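Local coordinates for protein protease Do-like 8, chloroplastic (Arabidopsis thaliana, PDB 4IC6) that probably acts as a serine endopeptidase of the HtrA (Deg) family in the thylakoids of the chloroplast, at residues R179-F182 against T188-G191; C156-N161 against G217-I222; V245-L248 against K253-R256. The protein carries 1 engineered substitution. All coordinates share one frame; numbering follows the deposited sequence.

Contact 1: residues R179-F182 against T188-G191; sequences RDIF and TIGG
Ile181 and Ile189 form the hydrogen-bonded pair of a short antiparallel beta hairpin in the trypsin-like domain, at a position consistent with loop L3 of HtrA proteases. Ile181 N donates to Ile189 O over 2.7 Å, the donor lying in the carbonyl plane with 166° at the hydrogen; the return bond, from Ile189 N to Ile181 O, is 2.9 Å long. Both side chains leave the same face of the hairpin, their CB atoms 3.9 Å apart, and Ile189 continues on to Asp126, the predicted charge-relay aspartate. On the other face the Phe182 ring lies alongside Thr188, with CD1 3.6 Å from Thr188 CB. A chi1 of -61° sets Phe182 CG beside its own backbone N and brings that ring corner to the threonine. Histidines of the C-terminal tag, His364 and His366, also meet the ring. With an alanine in place of Phe182, Thr188 CB and CG2 would probably lose their apolar neighbour on the opposing strand. Further back, Arg179 turns off the hairpin into a salt bridge with Asp166 of the second subunit. Where the second segment turns its corner at Gly190 and Gly191, one water bridges the two segments, donating to Asp180 OD1 at 2.7 Å and accepting from Gly191 N at 3.0 Å.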
# COMPACT_ATOMS: atom_id res chain seq x y z
N ARG A 179 18.33 -19.00 13.64
CA ARG A 179 17.56 -17.77 13.46
C ARG A 179 16.07 -18.01 13.68
O ARG A 179 15.56 -19.09 13.35
CB ARG A 179 17.80 -17.22 12.04
CG ARG A 179 19.03 -16.31 11.91
CD ARG A 179 18.63 -14.81 12.10
NE ARG A 179 19.73 -13.86 11.86
CZ ARG A 179 20.95 -14.05 12.36
NH1 ARG A 179 21.19 -15.13 13.09
NH2 ARG A 179 21.92 -13.16 12.16
N ASP A 180 15.36 -17.02 14.20
CA ASP A 180 13.92 -17.19 14.41
C ASP A 180 13.16 -17.27 13.09
O ASP A 180 13.41 -16.49 12.17
CB ASP A 180 13.34 -16.07 15.26
CG ASP A 180 13.81 -16.12 16.69
OD1 ASP A 180 14.30 -17.19 17.10
OD2 ASP A 180 13.69 -15.09 17.40
N ILE A 181 12.22 -18.21 13.01
CA ILE A 181 11.40 -18.35 11.82
C ILE A 181 10.03 -17.80 12.14
O ILE A 181 9.31 -18.34 12.99
CB ILE A 181 11.22 -19.84 11.47
CG1 ILE A 181 12.58 -20.52 11.32
CG2 ILE A 181 10.36 -20.00 10.21
CD1 ILE A 181 12.48 -21.97 10.79
N PHE A 182 9.65 -16.72 11.46
CA PHE A 182 8.34 -16.12 11.72
C PHE A 182 7.28 -16.79 10.88
O PHE A 182 6.75 -16.22 9.91
CB PHE A 182 8.42 -14.61 11.54
CG PHE A 182 9.39 -13.96 12.48
CD1 PHE A 182 9.16 -13.99 13.84
CD2 PHE A 182 10.54 -13.36 12.01
CE1 PHE A 182 10.06 -13.41 14.73
CE2 PHE A 182 11.45 -12.78 12.89
CZ PHE A 182 11.21 -12.80 14.25
N THR A 188 6.54 -18.05 16.25
CA THR A 188 7.93 -18.08 15.81
C THR A 188 8.67 -19.30 16.32
O THR A 188 8.50 -19.73 17.45
CB THR A 188 8.70 -16.77 16.09
OG1 THR A 188 9.95 -17.07 16.72
CG2 THR A 188 7.90 -15.89 16.94
N ILE A 189 9.48 -19.86 15.44
CA ILE A 189 10.22 -21.07 15.71
C ILE A 189 11.67 -20.68 15.88
O ILE A 189 12.23 -19.97 15.03
CB ILE A 189 10.10 -22.02 14.51
CG1 ILE A 189 8.62 -22.25 14.17
CG2 ILE A 189 10.79 -23.32 14.78
CD1 ILE A 189 8.42 -22.80 12.75
N GLY A 190 12.28 -21.12 16.98
CA GLY A 190 13.68 -20.80 17.25
C GLY A 190 14.57 -21.85 16.64
O GLY A 190 14.11 -22.95 16.32
N GLY A 191 15.85 -21.53 16.47
CA GLY A 191 16.82 -22.51 16.01
C GLY A 191 16.74 -22.81 14.52
O GLY A 191 17.27 -23.82 14.03
O HOH W 1 16.53 -18.65 16.97

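Contact 2: residues C156-N161 against G217-I222; sequences CLAIGN and GINTAI
Asn219 reaches from one strand of the second beta barrel of the protease domain to Ala158 and Ile159 on another, and its side chain makes the whole contact from its own segment. The backbones stay apart, with 6.8 Å between the CA atoms of Asn219 and Ala158. CB leads toward the opposing strand, and with CG beside the backbone N (chi1 -47°) the amide lies over the Ala158 methyl. CG comes to 3.9 Å from that methyl, which stands out of the amide plane at nearly equal distances from the two ends, 3.7 Å from Asn219 OD1 and the same from ND2. ND2 also approaches Ile159 O at 3.4 Å, but the angle is too poor for a hydrogen bond. Its real acceptor is Asn203 O, with a weak second bond to Pro207 O. Asn203 immediately precedes Ala204, the engineered residue at the predicted charge-relay position, so Asn219 ties the barrel wall to the backbone beside it. The bridging strand is 207-210: it pairs with both 155-160 and 215-219, Leu208 packs on Ala158 and Asn219, and helix 26-39 meets Leu157 and Ile159 through Leu34 and Phe35.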
# COMPACT_ATOMS: atom_id res chain seq x y z
N CYS A 156 22.76 -25.25 -0.70
CA CYS A 156 21.50 -25.93 -0.38
C CYS A 156 20.49 -25.86 -1.52
O CYS A 156 20.49 -24.90 -2.31
CB CYS A 156 20.89 -25.40 0.92
SG CYS A 156 20.68 -23.62 1.06
N LEU A 157 19.64 -26.88 -1.62
CA LEU A 157 18.59 -26.91 -2.64
C LEU A 157 17.23 -27.05 -1.98
O LEU A 157 17.02 -27.92 -1.15
CB LEU A 157 18.78 -28.05 -3.65
CG LEU A 157 20.04 -28.91 -3.83
CD1 LEU A 157 19.83 -29.84 -5.03
CD2 LEU A 157 21.32 -28.10 -4.00
N ALA A 158 16.31 -26.18 -2.37
CA ALA A 158 14.95 -26.22 -1.85
C ALA A 158 14.05 -26.78 -2.95
O ALA A 158 13.96 -26.19 -4.04
CB ALA A 158 14.51 -24.81 -1.44
N ILE A 159 13.41 -27.91 -2.68
CA ILE A 159 12.59 -28.60 -3.68
C ILE A 159 11.13 -28.50 -3.25
O ILE A 159 10.81 -28.60 -2.06
CB ILE A 159 13.04 -30.08 -3.86
CG1 ILE A 159 14.53 -30.13 -4.24
CG2 ILE A 159 12.18 -30.80 -4.89
CD1 ILE A 159 15.05 -31.51 -4.61
N GLY A 160 10.24 -28.29 -4.22
CA GLY A 160 8.82 -28.30 -3.97
C GLY A 160 8.06 -29.14 -4.97
O GLY A 160 8.55 -29.45 -6.06
N ASN A 161 6.85 -29.53 -4.60
CA ASN A 161 5.91 -30.17 -5.52
C ASN A 161 4.59 -29.52 -5.18
O ASN A 161 3.77 -30.09 -4.47
CB ASN A 161 5.90 -31.67 -5.28
CG ASN A 161 4.87 -32.41 -6.12
OD1 ASN A 161 4.14 -31.81 -6.94
ND2 ASN A 161 4.80 -33.72 -5.94
N GLY A 217 16.61 -29.61 6.34
CA GLY A 217 15.51 -28.85 6.91
C GLY A 217 14.23 -28.98 6.11
O GLY A 217 14.23 -29.59 5.04
N ILE A 218 13.15 -28.42 6.63
CA ILE A 218 11.89 -28.29 5.89
C ILE A 218 11.63 -26.81 5.56
O ILE A 218 11.44 -25.99 6.47
CB ILE A 218 10.70 -28.79 6.70
CG1 ILE A 218 10.84 -30.30 6.99
CG2 ILE A 218 9.38 -28.50 5.97
CD1 ILE A 218 10.61 -31.19 5.78
N ASN A 219 11.59 -26.50 4.26
CA ASN A 219 11.26 -25.14 3.78
C ASN A 219 9.99 -24.62 4.45
O ASN A 219 8.92 -25.24 4.37
CB ASN A 219 11.07 -25.13 2.25
CG ASN A 219 12.16 -25.87 1.51
OD1 ASN A 219 13.32 -25.80 1.89
ND2 ASN A 219 11.80 -26.58 0.44
N THR A 220 10.09 -23.45 5.08
CA THR A 220 8.97 -22.97 5.87
C THR A 220 8.54 -21.55 5.55
O THR A 220 9.33 -20.60 5.68
CB THR A 220 9.28 -23.15 7.38
OG1 THR A 220 9.54 -24.54 7.62
CG2 THR A 220 8.13 -22.66 8.24
N ALA A 221 7.28 -21.40 5.14
CA ALA A 221 6.74 -20.10 4.78
C ALA A 221 6.71 -19.18 6.00
O ALA A 221 6.40 -19.62 7.11
CB ALA A 221 5.36 -20.24 4.19
N ILE A 222 7.02 -17.90 5.80
CA ILE A 222 7.04 -16.94 6.91
C ILE A 222 6.22 -15.69 6.59
O ILE A 222 5.83 -15.47 5.44
CB ILE A 222 8.46 -16.45 7.23
CG1 ILE A 222 9.08 -15.82 5.99
CG2 ILE A 222 9.35 -17.58 7.76
CD1 ILE A 222 10.26 -14.89 6.30

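Contact 3: residues V245-L248 against K253-R256; sequences VPQL and KVLR
Val254 packs against Gln247 and Leu248 where the chain, having left helix 238-251, doubles back beside its last turns. The contact is van der Waals packing: no hydrogen bond joins the two segments, and the CA atoms of Gln247 and Val254 are 6.1 Å apart. The two methyls of Val254 divide the work. CG1, anti to the backbone N with chi1 at 179°, meets the end of Gln247, whose CD is 4.1 Å away. CG2 turns to the helix itself, 4.1 Å from Gln247 CB and 4.0 Å from Leu248 CD2. Gln247 runs extended beyond CG and passes over the valine at a slant.

Leu248 uses the same methyl, CD2, for a second partner. Chi1 of -63° followed by an extended chi2 of 178° carries CD2 to the Lys253 backbone, where it lies 3.6 Å from Lys253 CA, while Lys253 CB points away from the helix. Val254 is also backed by the Arg256 guanidinium: CG1 stands 3.9 Å above that plane, over the centre. The salt bridge of Arg256 NH1 to Asp122 OD2 probably helps hold this flat group in place, and Ile244 of the helix touches both Val254 and Arg256. The arrangement is that of HtrA proteases, in which a helix closes the protease domain and a short connector, here folded back on it, leads into the PDZ domain.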
# COMPACT_ATOMS: atom_id res chain seq x y z
N VAL A 245 9.01 -35.54 14.74
CA VAL A 245 8.24 -36.49 13.95
C VAL A 245 7.93 -37.80 14.70
O VAL A 245 6.76 -38.21 14.75
CB VAL A 245 8.90 -36.76 12.57
CG1 VAL A 245 8.24 -37.96 11.89
CG2 VAL A 245 8.76 -35.53 11.69
N PRO A 246 8.95 -38.45 15.29
CA PRO A 246 8.65 -39.72 15.97
C PRO A 246 7.65 -39.57 17.11
O PRO A 246 6.88 -40.51 17.37
CB PRO A 246 10.01 -40.15 16.53
CG PRO A 246 11.01 -39.44 15.67
CD PRO A 246 10.38 -38.13 15.31
N GLN A 247 7.66 -38.42 17.78
CA GLN A 247 6.68 -38.11 18.83
C GLN A 247 5.28 -37.99 18.24
O GLN A 247 4.31 -38.52 18.79
CB GLN A 247 7.06 -36.82 19.57
CG GLN A 247 8.41 -36.86 20.28
CD GLN A 247 8.65 -35.64 21.15
OE1 GLN A 247 9.45 -34.75 20.81
NE2 GLN A 247 7.98 -35.58 22.30
N LEU A 248 5.15 -37.29 17.11
CA LEU A 248 3.85 -37.18 16.46
C LEU A 248 3.36 -38.55 15.99
O LEU A 248 2.17 -38.86 16.08
CB LEU A 248 3.89 -36.17 15.29
CG LEU A 248 4.22 -34.73 15.71
CD1 LEU A 248 4.30 -33.78 14.51
CD2 LEU A 248 3.20 -34.23 16.74
N LYS A 253 1.00 -35.89 19.29
CA LYS A 253 1.28 -34.53 19.74
C LYS A 253 2.60 -34.48 20.50
O LYS A 253 3.12 -35.51 20.90
CB LYS A 253 0.15 -34.00 20.63
CG LYS A 253 0.01 -34.73 21.97
CD LYS A 253 -1.12 -34.18 22.83
CE LYS A 253 -2.48 -34.71 22.38
NZ LYS A 253 -3.52 -34.69 23.46
N VAL A 254 3.12 -33.28 20.71
CA VAL A 254 4.30 -33.15 21.55
C VAL A 254 3.97 -32.56 22.92
O VAL A 254 3.45 -31.45 23.01
CB VAL A 254 5.38 -32.30 20.87
CG1 VAL A 254 6.61 -32.17 21.78
CG2 VAL A 254 5.74 -32.90 19.53
N LEU A 255 4.28 -33.30 23.98
CA LEU A 255 4.18 -32.78 25.34
C LEU A 255 5.47 -32.08 25.73
O LEU A 255 6.54 -32.68 25.64
CB LEU A 255 3.90 -33.93 26.33
CG LEU A 255 3.66 -33.49 27.77
CD1 LEU A 255 2.48 -32.52 27.84
CD2 LEU A 255 3.45 -34.67 28.73
N ARG A 256 5.39 -30.82 26.15
CA ARG A 256 6.59 -30.05 26.54
C ARG A 256 6.52 -29.57 27.98
O ARG A 256 5.50 -29.03 28.40
CB ARG A 256 6.76 -28.82 25.65
CG ARG A 256 7.12 -29.11 24.21
CD ARG A 256 7.33 -27.83 23.43
NE ARG A 256 7.77 -28.12 22.07
CZ ARG A 256 6.95 -28.35 21.05
NH1 ARG A 256 7.44 -28.61 19.85
NH2 ARG A 256 5.64 -28.33 21.24

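Contacts 1 and 2 belong to one neighbourhood, with centres about 15 Å apart and direct packing between them: Ile181 CG2 lies 3.6 Å from Ile222 CG2, and Phe182 O is 3.2 Å from Ile222 CB. In sequence, the hairpin of contact 1 falls between the two strands of contact 2. Both come near the predicted charge relay at different members, Ile189 with its side chain about 4 Å from that of Asp126 and Asn219 with its side chain about 6 Å from that of the engineered Ala204. Contact 3 follows later in the chain and touches neither, its centre about 18 Å from that of contact 1 and about 22 Å from that of contact 2, at the passage toward the PDZ domain.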